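Local coordinates for tryptophan halogenase superfamily (Brevundimonas sp. BAL3, PDB 6FRL), which is a flavin-dependent halogenase that prefers bromination over chlorination and probably acts on indole-type aromatic substrates, at residues B[146-151]-B[159-164]; B[235-240]-B[329-334]. One frame throughout, in Å; residues are numbered along the deposited sequence.

Contact 1. Residues B[146-151]-B[159-164]; sequences KFTLPS and SVFDWA
Phe147 meets Trp163 edge to face: the phenyl rim points at the indole, with the planes at 73° and the phenyl and six-membered ring centroids 5.1 Å apart. Trp163 can be followed outward from its backbone. Its CB lies in the plane of the Phe147 ring, at the edge, near CE1. A chi1 of 67° sets CG between the backbone N and the carbonyl carbon, beside Phe147 CE1 and CZ. Phe147 CZ stands over the centre of the indole face, 3.7 Å from Trp163 CD2 and close to CE2 and CE3, while on the pyrrole side CD1 and NE1 meet Pro150 CD. Further out, Trp163 CZ2 touches Leu149 CD2 at 4.0 Å. An alanine in place of Trp163 would probably leave the Phe147 edge without its aromatic face and open a gap beside Pro150 CD and Leu149 CD2. Pro150 also serves Phe161, laying CB over one face of that ring, 4.1 Å from the centroid. Thr148 O lies at the edge of the same ring, in its plane, 3.2 Å from Phe161 CZ. Arg63 adds a cation-pi contact to Trp163 and a salt bridge to Asp162. An edge-to-face aromatic pair and a proline CH-pi contact thus join the two limbs of the loop running from helix 137-143 into strand 164-168.

Contact 2. Residues B[235-240]-B[329-334]; sequences LGVGFE and RSQAWA
Val237 packs against the Arg329 methylenes, Gln331 and Ala334, forming the closely packed part of the contact. Its CG1, anti to the backbone N (chi1 175°), lies 3.5 Å from Arg329 CD and also meets Gln331 O. The other branch, CG2, touches Ala334 CB at 3.6 Å, and Ile231 of helix 229-234 adjoins Val237, Arg329 and Ala334. The Arg329 chain bends at chi2 and chi3, and NH1 gives a hydrogen bond of 3.0 Å to Val237 O from above the carbonyl plane, its N-H...O angle only 136°. Phe239 CD1 lies over the centre of one guanidinium face, 4.3 Å above it, while Arg329 NE is hydrogen-bonded to Ser343 O. Toward the more exposed side, at Gly238, packing gives way to polar links. Ser330 N bonds to Gly238 O at 2.8 Å in a straighter bond (162°), and Ser330 OG donates to the anti lone pair of Glu240 OE1 at 2.7 Å. At the other end Leu235 has a small share, its CD1 resting 3.7 Å from Ala334 O. Phe239 and Arg329 form an antiparallel non-hydrogen-bonded pair, joining strand 239-241 to 327-329, the central strand of a three-stranded antiparallel sheet completed by 345-346.

Overall arrangement
From the N terminus the chain first builds strands 13-17 and 40-45, and reaches contact 1 after helix 137-143. There 146-151 and 159-164 close a short loop, with seven residues between them, running into strand 164-168; contact 1 thus ties the exit of that helix to the start of the strand. Contact 2 opens later, at the end of helix 229-234, and closes a much longer excursion of 88 residues that includes strands 250-257, 268-273, 276-282 and 286-293. The two loops follow in series and neither nest nor cross. Through 329-334, contact 2 links the small antiparallel sheet, where 239-241 pairs with 327-329, to edge strand 333-334 of the six-stranded mixed sheet. The centres of contact 1 and contact 2 are about 39 Å apart.

Contact 1. Residues B[146-151]-B[159-164]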
loop_
_atom_site.group_PDB
_atom_site.type_symbol
_atom_site.label_atom_id
_atom_site.label_comp_id
_atom_site.label_asym_id
_atom_site.label_seq_id
_atom_site.Cartn_x
_atom_site.Cartn_y
_atom_site.Cartn_z
ATOM N N LYS B 146 16.075 23.478 -17.190
ATOM C CA LYS B 146 17.217 23.014 -16.381
ATOM C C LYS B 146 17.192 21.503 -16.117
ATOM O O LYS B 146 16.164 20.831 -16.344
ATOM C CB LYS B 146 17.280 23.756 -15.031
ATOM C CG LYS B 146 17.361 25.285 -15.088
ATOM C CD LYS B 146 18.286 25.826 -16.201
ATOM C CE LYS B 146 18.438 27.365 -16.218
ATOM N NZ LYS B 146 18.854 27.893 -14.887
ATOM N N PHE B 147 18.355 20.985 -15.707
ATOM C CA PHE B 147 18.519 19.616 -15.223
ATOM C C PHE B 147 19.714 19.419 -14.274
ATOM O O PHE B 147 20.821 19.899 -14.536
ATOM C CB PHE B 147 18.640 18.582 -16.373
ATOM C CG PHE B 147 18.709 17.154 -15.864
ATOM C CD1 PHE B 147 17.554 16.459 -15.553
ATOM C CD2 PHE B 147 19.941 16.546 -15.586
ATOM C CE1 PHE B 147 17.627 15.142 -15.061
ATOM C CE2 PHE B 147 20.016 15.253 -15.077
ATOM C CZ PHE B 147 18.862 14.542 -14.812
ATOM N N THR B 148 19.488 18.656 -13.205
ATOM C CA THR B 148 20.559 18.152 -12.329
ATOM C C THR B 148 20.120 16.830 -11.693
ATOM O O THR B 148 18.920 16.588 -11.466
ATOM C CB THR B 148 20.964 19.171 -11.231
ATOM O OG1 THR B 148 22.165 18.755 -10.597
ATOM C CG2 THR B 148 19.884 19.340 -10.136
ATOM N N LEU B 149 21.088 15.966 -11.415
ATOM C CA LEU B 149 20.802 14.754 -10.656
ATOM C C LEU B 149 20.234 15.135 -9.276
ATOM O O LEU B 149 20.776 16.019 -8.638
ATOM C CB LEU B 149 22.065 13.886 -10.496
ATOM C CG LEU B 149 22.716 13.308 -11.767
ATOM C CD1 LEU B 149 23.842 12.333 -11.371
ATOM C CD2 LEU B 149 21.703 12.625 -12.700
ATOM N N PRO B 150 19.130 14.501 -8.834
ATOM C CA PRO B 150 18.672 14.741 -7.455
ATOM C C PRO B 150 19.696 14.297 -6.402
ATOM O O PRO B 150 20.472 13.387 -6.652
ATOM C CB PRO B 150 17.425 13.860 -7.333
ATOM C CG PRO B 150 17.597 12.854 -8.367
ATOM C CD PRO B 150 18.275 13.519 -9.514
ATOM N N SER B 151 19.696 14.960 -5.252
ATOM C CA SER B 151 20.597 14.610 -4.155
ATOM C C SER B 151 20.234 13.251 -3.615
ATOM O O SER B 151 19.044 12.954 -3.536
ATOM C CB SER B 151 20.534 15.638 -3.024
ATOM O OG SER B 151 21.255 16.793 -3.400
ATOM N N SER B 159 13.635 19.167 -1.790
ATOM C CA SER B 159 14.681 18.907 -2.789
ATOM C C SER B 159 14.533 17.539 -3.465
ATOM O O SER B 159 15.370 17.186 -4.287
ATOM C CB SER B 159 16.085 19.096 -2.169
ATOM O OG SER B 159 16.120 18.601 -0.842
ATOM N N VAL B 160 13.456 16.806 -3.158
ATOM C CA VAL B 160 13.256 15.461 -3.696
ATOM C C VAL B 160 12.463 15.531 -4.994
ATOM O O VAL B 160 11.331 15.994 -5.009
ATOM C CB VAL B 160 12.490 14.528 -2.714
ATOM C CG1 VAL B 160 12.426 13.101 -3.265
ATOM C CG2 VAL B 160 13.167 14.520 -1.351
ATOM N N PHE B 161 13.070 15.061 -6.076
ATOM C CA PHE B 161 12.388 14.858 -7.367
ATOM C C PHE B 161 13.010 13.620 -8.013
ATOM O O PHE B 161 14.105 13.202 -7.600
ATOM C CB PHE B 161 12.494 16.099 -8.300
ATOM C CG PHE B 161 13.910 16.465 -8.689
ATOM C CD1 PHE B 161 14.742 17.113 -7.795
ATOM C CD2 PHE B 161 14.406 16.188 -9.959
ATOM C CE1 PHE B 161 16.041 17.478 -8.159
ATOM C CE2 PHE B 161 15.720 16.527 -10.311
ATOM C CZ PHE B 161 16.529 17.182 -9.405
ATOM N N ASP B 162 12.317 13.030 -8.993
ATOM C CA ASP B 162 12.916 11.972 -9.822
ATOM C C ASP B 162 12.871 12.355 -11.314
ATOM O O ASP B 162 12.361 13.436 -11.693
ATOM C CB ASP B 162 12.270 10.620 -9.491
ATOM C CG ASP B 162 13.219 9.410 -9.692
ATOM O OD1 ASP B 162 14.382 9.559 -10.161
ATOM O OD2 ASP B 162 12.749 8.288 -9.397
ATOM N N TRP B 163 13.446 11.507 -12.149
ATOM C CA TRP B 163 13.555 11.789 -13.584
ATOM C C TRP B 163 13.595 10.506 -14.387
ATOM O O TRP B 163 13.920 9.436 -13.859
ATOM C CB TRP B 163 14.812 12.610 -13.854
ATOM C CG TRP B 163 16.145 11.885 -13.595
ATOM C CD1 TRP B 163 16.728 11.616 -12.379
ATOM C CD2 TRP B 163 17.052 11.369 -14.596
ATOM N NE1 TRP B 163 17.922 10.945 -12.569
ATOM C CE2 TRP B 163 18.146 10.799 -13.918
ATOM C CE3 TRP B 163 17.035 11.334 -15.994
ATOM C CZ2 TRP B 163 19.191 10.220 -14.584
ATOM C CZ3 TRP B 163 18.103 10.742 -16.664
ATOM C CH2 TRP B 163 19.154 10.202 -15.964
ATOM N N ALA B 164 13.279 10.622 -15.669
ATOM C CA ALA B 164 13.209 9.456 -16.555
ATOM C C ALA B 164 13.823 9.799 -17.908
ATOM O O ALA B 164 14.522 10.809 -18.012
ATOM C CB ALA B 164 11.744 8.975 -16.693
HETATM O O HOH W 1 17.692 17.299 -4.996
#

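Contact 2. Residues B[235-240]-B[329-334]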
loop_
_atom_site.group_PDB
_atom_site.type_symbol
_atom_site.label_atom_id
_atom_site.label_comp_id
_atom_site.label_asym_id
_atom_site.label_seq_id
_atom_site.Cartn_x
_atom_site.Cartn_y
_atom_site.Cartn_z
ATOM N N LEU B 235 -4.767 -19.812 -27.702
ATOM C CA LEU B 235 -5.445 -20.152 -26.418
ATOM C C LEU B 235 -6.862 -19.570 -26.263
ATOM O O LEU B 235 -7.550 -19.872 -25.287
ATOM C CB LEU B 235 -4.586 -19.717 -25.232
ATOM C CG LEU B 235 -3.288 -20.514 -25.105
ATOM C CD1 LEU B 235 -2.415 -19.948 -24.003
ATOM C CD2 LEU B 235 -3.528 -22.017 -24.900
ATOM N N GLY B 236 -7.286 -18.734 -27.198
ATOM C CA GLY B 236 -8.647 -18.201 -27.199
ATOM C C GLY B 236 -9.041 -17.218 -26.108
ATOM O O GLY B 236 -10.237 -17.024 -25.878
ATOM N N VAL B 237 -8.075 -16.596 -25.432
ATOM C CA VAL B 237 -8.390 -15.591 -24.409
ATOM C C VAL B 237 -8.995 -14.318 -25.043
ATOM O O VAL B 237 -8.466 -13.771 -26.020
ATOM C CB VAL B 237 -7.154 -15.244 -23.531
ATOM C CG1 VAL B 237 -7.472 -14.107 -22.566
ATOM C CG2 VAL B 237 -6.721 -16.462 -22.742
ATOM N N GLY B 238 -10.093 -13.843 -24.462
ATOM C CA GLY B 238 -10.826 -12.672 -24.989
ATOM C C GLY B 238 -10.298 -11.294 -24.602
ATOM O O GLY B 238 -9.315 -11.169 -23.888
ATOM N N PHE B 239 -10.988 -10.269 -25.081
ATOM C CA PHE B 239 -10.581 -8.866 -24.954
ATOM C C PHE B 239 -11.687 -7.994 -24.325
ATOM O O PHE B 239 -12.800 -7.971 -24.855
ATOM C CB PHE B 239 -10.225 -8.303 -26.343
ATOM C CG PHE B 239 -9.383 -7.065 -26.279
ATOM C CD1 PHE B 239 -8.029 -7.156 -26.034
ATOM C CD2 PHE B 239 -9.946 -5.818 -26.447
ATOM C CE1 PHE B 239 -7.238 -6.020 -25.957
ATOM C CE2 PHE B 239 -9.155 -4.654 -26.357
ATOM C CZ PHE B 239 -7.792 -4.767 -26.103
ATOM N N GLU B 240 -11.382 -7.289 -23.224
ATOM C CA GLU B 240 -12.321 -6.307 -22.658
ATOM C C GLU B 240 -12.088 -4.976 -23.338
ATOM O O GLU B 240 -11.069 -4.308 -23.064
ATOM C CB GLU B 240 -12.172 -6.081 -21.130
ATOM C CG GLU B 240 -11.964 -7.302 -20.251
ATOM C CD GLU B 240 -13.173 -8.168 -20.119
ATOM O OE1 GLU B 240 -13.114 -9.321 -20.570
ATOM O OE2 GLU B 240 -14.165 -7.681 -19.539
ATOM N N ARG B 329 -6.614 -7.583 -22.371
ATOM C CA ARG B 329 -6.774 -9.038 -22.467
ATOM C C ARG B 329 -7.505 -9.542 -21.207
ATOM O O ARG B 329 -7.171 -9.132 -20.106
ATOM C CB ARG B 329 -5.361 -9.638 -22.574
ATOM C CG ARG B 329 -5.263 -11.135 -22.804
ATOM C CD ARG B 329 -5.794 -11.506 -24.163
ATOM N NE ARG B 329 -5.193 -10.794 -25.278
ATOM C CZ ARG B 329 -5.698 -10.774 -26.511
ATOM N NH1 ARG B 329 -6.854 -11.411 -26.823
ATOM N NH2 ARG B 329 -5.037 -10.103 -27.447
ATOM N N SER B 330 -8.490 -10.415 -21.356
ATOM C CA SER B 330 -9.353 -10.792 -20.222
ATOM C C SER B 330 -8.623 -11.463 -19.061
ATOM O O SER B 330 -8.961 -11.263 -17.899
ATOM C CB SER B 330 -10.506 -11.688 -20.715
ATOM O OG SER B 330 -11.281 -10.976 -21.663
ATOM N N GLN B 331 -7.647 -12.304 -19.392
ATOM C CA GLN B 331 -6.696 -12.812 -18.428
ATOM C C GLN B 331 -5.331 -12.710 -19.106
ATOM O O GLN B 331 -5.180 -13.091 -20.240
ATOM C CB GLN B 331 -7.089 -14.217 -17.932
ATOM C CG GLN B 331 -6.693 -15.432 -18.741
ATOM C CD GLN B 331 -7.356 -16.712 -18.181
ATOM O OE1 GLN B 331 -8.563 -16.861 -18.322
ATOM N NE2 GLN B 331 -6.580 -17.614 -17.536
ATOM N N ALA B 332 -4.352 -12.128 -18.440
ATOM C CA ALA B 332 -3.057 -11.920 -19.067
ATOM C C ALA B 332 -2.219 -13.196 -19.078
ATOM O O ALA B 332 -1.300 -13.316 -19.895
ATOM C CB ALA B 332 -2.284 -10.767 -18.401
ATOM N N TRP B 333 -2.540 -14.114 -18.170
ATOM C CA TRP B 333 -1.912 -15.435 -18.056
ATOM C C TRP B 333 -2.984 -16.539 -18.172
ATOM O O TRP B 333 -3.953 -16.588 -17.377
ATOM C CB TRP B 333 -1.210 -15.555 -16.706
ATOM C CG TRP B 333 -0.344 -16.762 -16.441
ATOM C CD1 TRP B 333 -0.383 -17.984 -17.052
ATOM C CD2 TRP B 333 0.650 -16.868 -15.431
ATOM N NE1 TRP B 333 0.527 -18.840 -16.499
ATOM C CE2 TRP B 333 1.184 -18.187 -15.500
ATOM C CE3 TRP B 333 1.137 -15.986 -14.468
ATOM C CZ2 TRP B 333 2.181 -18.638 -14.641
ATOM C CZ3 TRP B 333 2.142 -16.416 -13.615
ATOM C CH2 TRP B 333 2.661 -17.740 -13.707
ATOM N N ALA B 334 -2.809 -17.408 -19.173
ATOM C CA ALA B 334 -3.645 -18.592 -19.337
ATOM C C ALA B 334 -2.747 -19.808 -19.573
ATOM O O ALA B 334 -1.792 -19.741 -20.326
ATOM C CB ALA B 334 -4.594 -18.398 -20.507
#